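PDB 3H14: aminotransferase, classes I and II, which probably transfers an amino group from L-aspartate to 2-oxoglutarate, giving oxaloacetate and L-glutamate, with pyridoxal 5'-phosphate as cofactor. Local coordinates for residues 200-205 with 227-232; 237-242 with 266-271. All coordinates share one frame; numbering follows the deposited sequence.

Contact 1 of 2, residues 200-205 with 227-232; sequences DEIYHG and SFSKYF
One water joins Ile202, His204 and Tyr231 across this contact. It donates to Ile202 O at 2.6 Å and to His204 O at 2.8 Å, and accepts from Tyr231 N at 2.9 Å. Those two carbonyls belong to a type I turn from Glu201 to His204. An Asx turn, with Ile202 N donating to Asp200 OD1, overlaps its start. The Lys230 side chain passes at a slant across Ile202 and Tyr203. Lys230 CG packs on Ile202 CG2 at 3.6 Å and sits over one face of the Tyr203 ring. A bend at chi2 (-64°) carries CD and CE past that ring, and Lys230 CE comes within 3.4 Å of Tyr203 OH. That hydroxyl is hydrogen-bonded to Tyr315 OH. Gly205 CA packs off-centre over the Tyr231 ring, 4.2 Å from its centroid. A CB on Gly205 would probably clash with Tyr231 CG and His204 O. Lys230, after the Ser-x-Ser of the class I signature, is probably the lysine that binds pyridoxal phosphate. Asp200 and Tyr203 probably match residues that meet its pyridine nitrogen and phenolic oxygen in relatives. The packing, with NZ bonded to Gly39 O, sets the lysine amine near the tyrosine hydroxyl.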
# COMPACT_ATOMS: atom_id res chain seq x y z
N ASP A 200 -1.31 -8.73 1.41
CA ASP A 200 -1.71 -7.32 1.48
C ASP A 200 -2.34 -6.99 0.12
O ASP A 200 -1.67 -6.98 -0.92
CB ASP A 200 -0.49 -6.44 1.82
CG ASP A 200 -0.80 -4.94 1.82
OD1 ASP A 200 -1.84 -4.54 1.26
OD2 ASP A 200 0.02 -4.15 2.36
N GLU A 201 -3.64 -6.76 0.13
CA GLU A 201 -4.44 -6.59 -1.07
C GLU A 201 -5.07 -5.18 -1.05
O GLU A 201 -6.05 -4.90 -1.74
CB GLU A 201 -5.47 -7.72 -1.18
CG GLU A 201 -4.75 -9.08 -1.17
CD GLU A 201 -5.56 -10.32 -1.52
OE1 GLU A 201 -6.82 -10.26 -1.69
OE2 GLU A 201 -4.90 -11.40 -1.60
N ILE A 202 -4.43 -4.29 -0.29
CA ILE A 202 -4.93 -2.93 -0.03
C ILE A 202 -5.17 -2.14 -1.33
O ILE A 202 -6.13 -1.37 -1.42
CB ILE A 202 -3.96 -2.23 0.98
CG1 ILE A 202 -4.26 -2.82 2.37
CG2 ILE A 202 -4.07 -0.63 1.02
CD1 ILE A 202 -3.23 -2.56 3.42
N TYR A 203 -4.36 -2.37 -2.35
CA TYR A 203 -4.52 -1.61 -3.61
C TYR A 203 -5.38 -2.31 -4.67
O TYR A 203 -5.55 -1.76 -5.76
CB TYR A 203 -3.14 -1.24 -4.22
CG TYR A 203 -2.40 -0.20 -3.42
CD1 TYR A 203 -2.61 1.16 -3.66
CD2 TYR A 203 -1.49 -0.57 -2.43
CE1 TYR A 203 -1.95 2.13 -2.91
CE2 TYR A 203 -0.83 0.38 -1.69
CZ TYR A 203 -1.07 1.73 -1.94
OH TYR A 203 -0.42 2.70 -1.24
N HIS A 204 -5.92 -3.49 -4.37
CA HIS A 204 -6.93 -4.10 -5.26
C HIS A 204 -8.04 -3.12 -5.64
O HIS A 204 -8.53 -2.38 -4.82
CB HIS A 204 -7.55 -5.36 -4.63
CG HIS A 204 -6.63 -6.53 -4.65
ND1 HIS A 204 -7.07 -7.84 -4.70
CD2 HIS A 204 -5.28 -6.60 -4.66
CE1 HIS A 204 -6.03 -8.65 -4.71
NE2 HIS A 204 -4.93 -7.93 -4.68
N GLY A 205 -8.46 -3.16 -6.91
CA GLY A 205 -9.35 -2.17 -7.48
C GLY A 205 -8.61 -1.18 -8.37
O GLY A 205 -9.12 -0.77 -9.41
N SER A 227 -8.36 -2.49 2.89
CA SER A 227 -8.64 -1.16 3.40
C SER A 227 -9.59 -0.46 2.44
O SER A 227 -9.64 -0.80 1.23
CB SER A 227 -7.34 -0.37 3.49
OG SER A 227 -7.55 0.94 4.05
N PHE A 228 -10.31 0.52 2.97
CA PHE A 228 -11.12 1.43 2.15
C PHE A 228 -10.36 2.69 1.76
O PHE A 228 -10.95 3.59 1.16
CB PHE A 228 -12.42 1.78 2.89
CG PHE A 228 -13.34 0.61 3.02
CD1 PHE A 228 -14.17 0.28 1.97
CD2 PHE A 228 -13.34 -0.19 4.15
CE1 PHE A 228 -15.01 -0.78 2.04
CE2 PHE A 228 -14.19 -1.28 4.25
CZ PHE A 228 -15.01 -1.59 3.19
N SER A 229 -9.06 2.72 2.04
CA SER A 229 -8.27 3.93 1.92
C SER A 229 -7.83 4.27 0.49
O SER A 229 -7.45 5.42 0.25
CB SER A 229 -7.03 3.85 2.82
OG SER A 229 -6.22 2.74 2.46
N LYS A 230 -7.87 3.30 -0.43
CA LYS A 230 -7.28 3.44 -1.76
C LYS A 230 -8.33 3.47 -2.90
O LYS A 230 -8.78 4.53 -3.26
CB LYS A 230 -6.20 2.39 -2.01
CG LYS A 230 -5.17 2.27 -0.90
CD LYS A 230 -4.30 3.55 -0.70
CE LYS A 230 -3.30 3.28 0.42
NZ LYS A 230 -2.58 4.43 0.99
N TYR A 231 -8.69 2.33 -3.48
CA TYR A 231 -9.75 2.31 -4.49
C TYR A 231 -11.04 2.93 -3.94
O TYR A 231 -11.74 3.65 -4.65
CB TYR A 231 -10.06 0.89 -4.90
CG TYR A 231 -11.20 0.84 -5.88
CD1 TYR A 231 -11.04 1.29 -7.21
CD2 TYR A 231 -12.45 0.41 -5.49
CE1 TYR A 231 -12.11 1.26 -8.12
CE2 TYR A 231 -13.50 0.35 -6.39
CZ TYR A 231 -13.33 0.78 -7.69
OH TYR A 231 -14.41 0.74 -8.54
N PHE A 232 -11.35 2.65 -2.68
CA PHE A 232 -12.60 3.20 -2.11
C PHE A 232 -12.48 4.63 -1.63
O PHE A 232 -13.48 5.22 -1.24
CB PHE A 232 -13.17 2.27 -1.06
CG PHE A 232 -13.55 0.97 -1.63
CD1 PHE A 232 -14.73 0.85 -2.37
CD2 PHE A 232 -12.72 -0.13 -1.50
CE1 PHE A 232 -15.09 -0.35 -2.95
CE2 PHE A 232 -13.08 -1.33 -2.04
CZ PHE A 232 -14.28 -1.44 -2.79
O HOH W 1 -7.94 -0.39 -3.01

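Contact 2 of 2, residues 237-242 with 266-271; sequences WRVGWM and ASQVAA
Ser267 and Trp237 make the polar link of this contact. Ser267 OG donates to Trp237 O at a short 2.5 Å. The hydroxyl lies in the carbonyl plane, on a lone pair, with a C=O...O angle of 139°. Ser267 OG is anti to its own carbonyl carbon (chi1 -62°), which turns it off the helix toward the loop. The same oxygen also meets the indole. It lies at the ring edge, in the ring plane, 3.6 Å from Trp237 CE3. An alanine in place of Ser267 would probably leave Trp237 O without this donor and the edge of the indole without its polar neighbour.

Trp237 and Val239 lead into strand 240-243. In the mixed seven-stranded sheet this strand runs antiparallel to both its neighbours, 94-97 and 223-227, as in the large domain of fold type I pyridoxal phosphate enzymes. Helix 265-274 packs against the chain just before the strand begins.

The apolar packing centres on Val239. Its CB rests 3.9 Å from Ser267 CB. Val239 CG1 sits between the backbone N and the carbonyl carbon, the crowded position (chi1 57°). There it reaches Ala271 CB at 4.1 Å and also touches Ser267 CB. Ser267 and Ala271 are one helical turn apart, tied by the backbone bond from Ala271 N to Ser267 O at 3.0 Å, so the valine meets two successive turns. Val239 CG2 approaches Gln268 CG more loosely, at 4.4 Å. The amide of Gln268 is occupied elsewhere: OE1 accepts from Leu70 N and NE2 donates to Ala263 O. Around the indole of Trp237, Leu53 of helix 47-57 and Ala45 add further packing.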
# COMPACT_ATOMS: atom_id res chain seq x y z
N TRP A 237 -10.44 7.74 7.25
CA TRP A 237 -11.67 7.25 7.90
C TRP A 237 -11.45 6.06 8.83
O TRP A 237 -12.35 5.65 9.57
CB TRP A 237 -12.69 6.90 6.82
CG TRP A 237 -13.27 8.12 6.14
CD1 TRP A 237 -12.80 8.74 5.04
CD2 TRP A 237 -14.46 8.84 6.53
NE1 TRP A 237 -13.61 9.80 4.70
CE2 TRP A 237 -14.64 9.88 5.60
CE3 TRP A 237 -15.38 8.70 7.57
CZ2 TRP A 237 -15.67 10.81 5.70
CZ3 TRP A 237 -16.42 9.61 7.68
CH2 TRP A 237 -16.58 10.64 6.73
N ARG A 238 -10.26 5.49 8.80
CA ARG A 238 -9.88 4.37 9.69
C ARG A 238 -10.85 3.20 9.61
O ARG A 238 -11.43 2.77 10.61
CB ARG A 238 -9.68 4.84 11.14
N VAL A 239 -11.06 2.70 8.41
CA VAL A 239 -11.90 1.52 8.26
C VAL A 239 -11.30 0.63 7.18
O VAL A 239 -10.82 1.10 6.16
CB VAL A 239 -13.41 1.89 7.99
CG1 VAL A 239 -13.58 2.79 6.74
CG2 VAL A 239 -14.26 0.62 7.84
N GLY A 240 -11.33 -0.69 7.44
CA GLY A 240 -10.85 -1.66 6.48
C GLY A 240 -11.40 -3.02 6.86
O GLY A 240 -12.35 -3.12 7.64
N TRP A 241 -10.80 -4.07 6.32
CA TRP A 241 -11.21 -5.40 6.62
C TRP A 241 -10.08 -6.37 6.43
O TRP A 241 -9.04 -6.04 5.83
CB TRP A 241 -12.38 -5.84 5.75
CG TRP A 241 -12.11 -6.25 4.33
CD1 TRP A 241 -11.81 -7.51 3.87
CD2 TRP A 241 -12.15 -5.41 3.18
NE1 TRP A 241 -11.67 -7.49 2.51
CE2 TRP A 241 -11.87 -6.21 2.06
CE3 TRP A 241 -12.40 -4.05 2.99
CZ2 TRP A 241 -11.84 -5.71 0.75
CZ3 TRP A 241 -12.34 -3.54 1.69
CH2 TRP A 241 -12.06 -4.36 0.59
N MSE A 242 -10.30 -7.57 6.97
CA MSE A 242 -9.43 -8.70 6.73
C MSE A 242 -10.29 -9.95 6.51
O MSE A 242 -11.46 -9.97 6.89
CB MSE A 242 -8.40 -8.82 7.88
CG MSE A 242 -9.00 -9.04 9.24
SE MSE A 242 -7.77 -8.77 10.74
CE MSE A 242 -6.36 -9.89 10.11
N ALA A 266 -19.38 5.37 12.45
CA ALA A 266 -19.60 6.36 11.39
C ALA A 266 -18.88 5.95 10.10
O ALA A 266 -19.44 6.00 9.00
CB ALA A 266 -19.15 7.75 11.85
N SER A 267 -17.63 5.56 10.24
CA SER A 267 -16.84 5.09 9.11
C SER A 267 -17.40 3.82 8.48
O SER A 267 -17.34 3.66 7.28
CB SER A 267 -15.40 4.84 9.55
OG SER A 267 -14.83 6.05 9.99
N GLN A 268 -17.95 2.91 9.28
CA GLN A 268 -18.56 1.68 8.76
C GLN A 268 -19.82 1.90 7.92
O GLN A 268 -20.03 1.19 6.92
CB GLN A 268 -18.90 0.71 9.90
CG GLN A 268 -17.69 0.13 10.59
CD GLN A 268 -18.03 -1.04 11.49
OE1 GLN A 268 -18.45 -2.08 11.02
NE2 GLN A 268 -17.76 -0.89 12.78
N VAL A 269 -20.65 2.86 8.35
CA VAL A 269 -21.82 3.35 7.59
C VAL A 269 -21.38 3.88 6.22
O VAL A 269 -21.92 3.49 5.18
CB VAL A 269 -22.59 4.47 8.35
CG1 VAL A 269 -23.72 5.06 7.51
CG2 VAL A 269 -23.13 3.91 9.66
N ALA A 270 -20.38 4.76 6.22
CA ALA A 270 -19.87 5.31 4.96
C ALA A 270 -19.29 4.23 4.03
O ALA A 270 -19.50 4.30 2.82
CB ALA A 270 -18.84 6.40 5.25
N ALA A 271 -18.58 3.25 4.59
CA ALA A 271 -17.89 2.24 3.78
C ALA A 271 -18.91 1.32 3.12
O ALA A 271 -18.78 0.95 1.96
CB ALA A 271 -16.89 1.44 4.64

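How the contacts relate
From the N terminus, strand 196-200 runs into contact 1, which closes a loop that goes out and returns along strand 223-227. A short connection follows. Contact 2 then opens at the start of strand 240-243 and closes through helix 249-258 onto helix 265-274. The two contacts are in series, neither nested nor crossed. Strand 223-227 lies between 196-200 and 240-243 in the seven-stranded sheet. The centres of contact 1 and contact 2 are about 12 Å apart. Phe228 N makes a probable hydrogen bond to Val239 O, and its ring packs on Gly240, Trp241 and Ala271. Phe228 thereby ties the loop after strand 223-227 to the start of strand 240-243 and to helix 265-274.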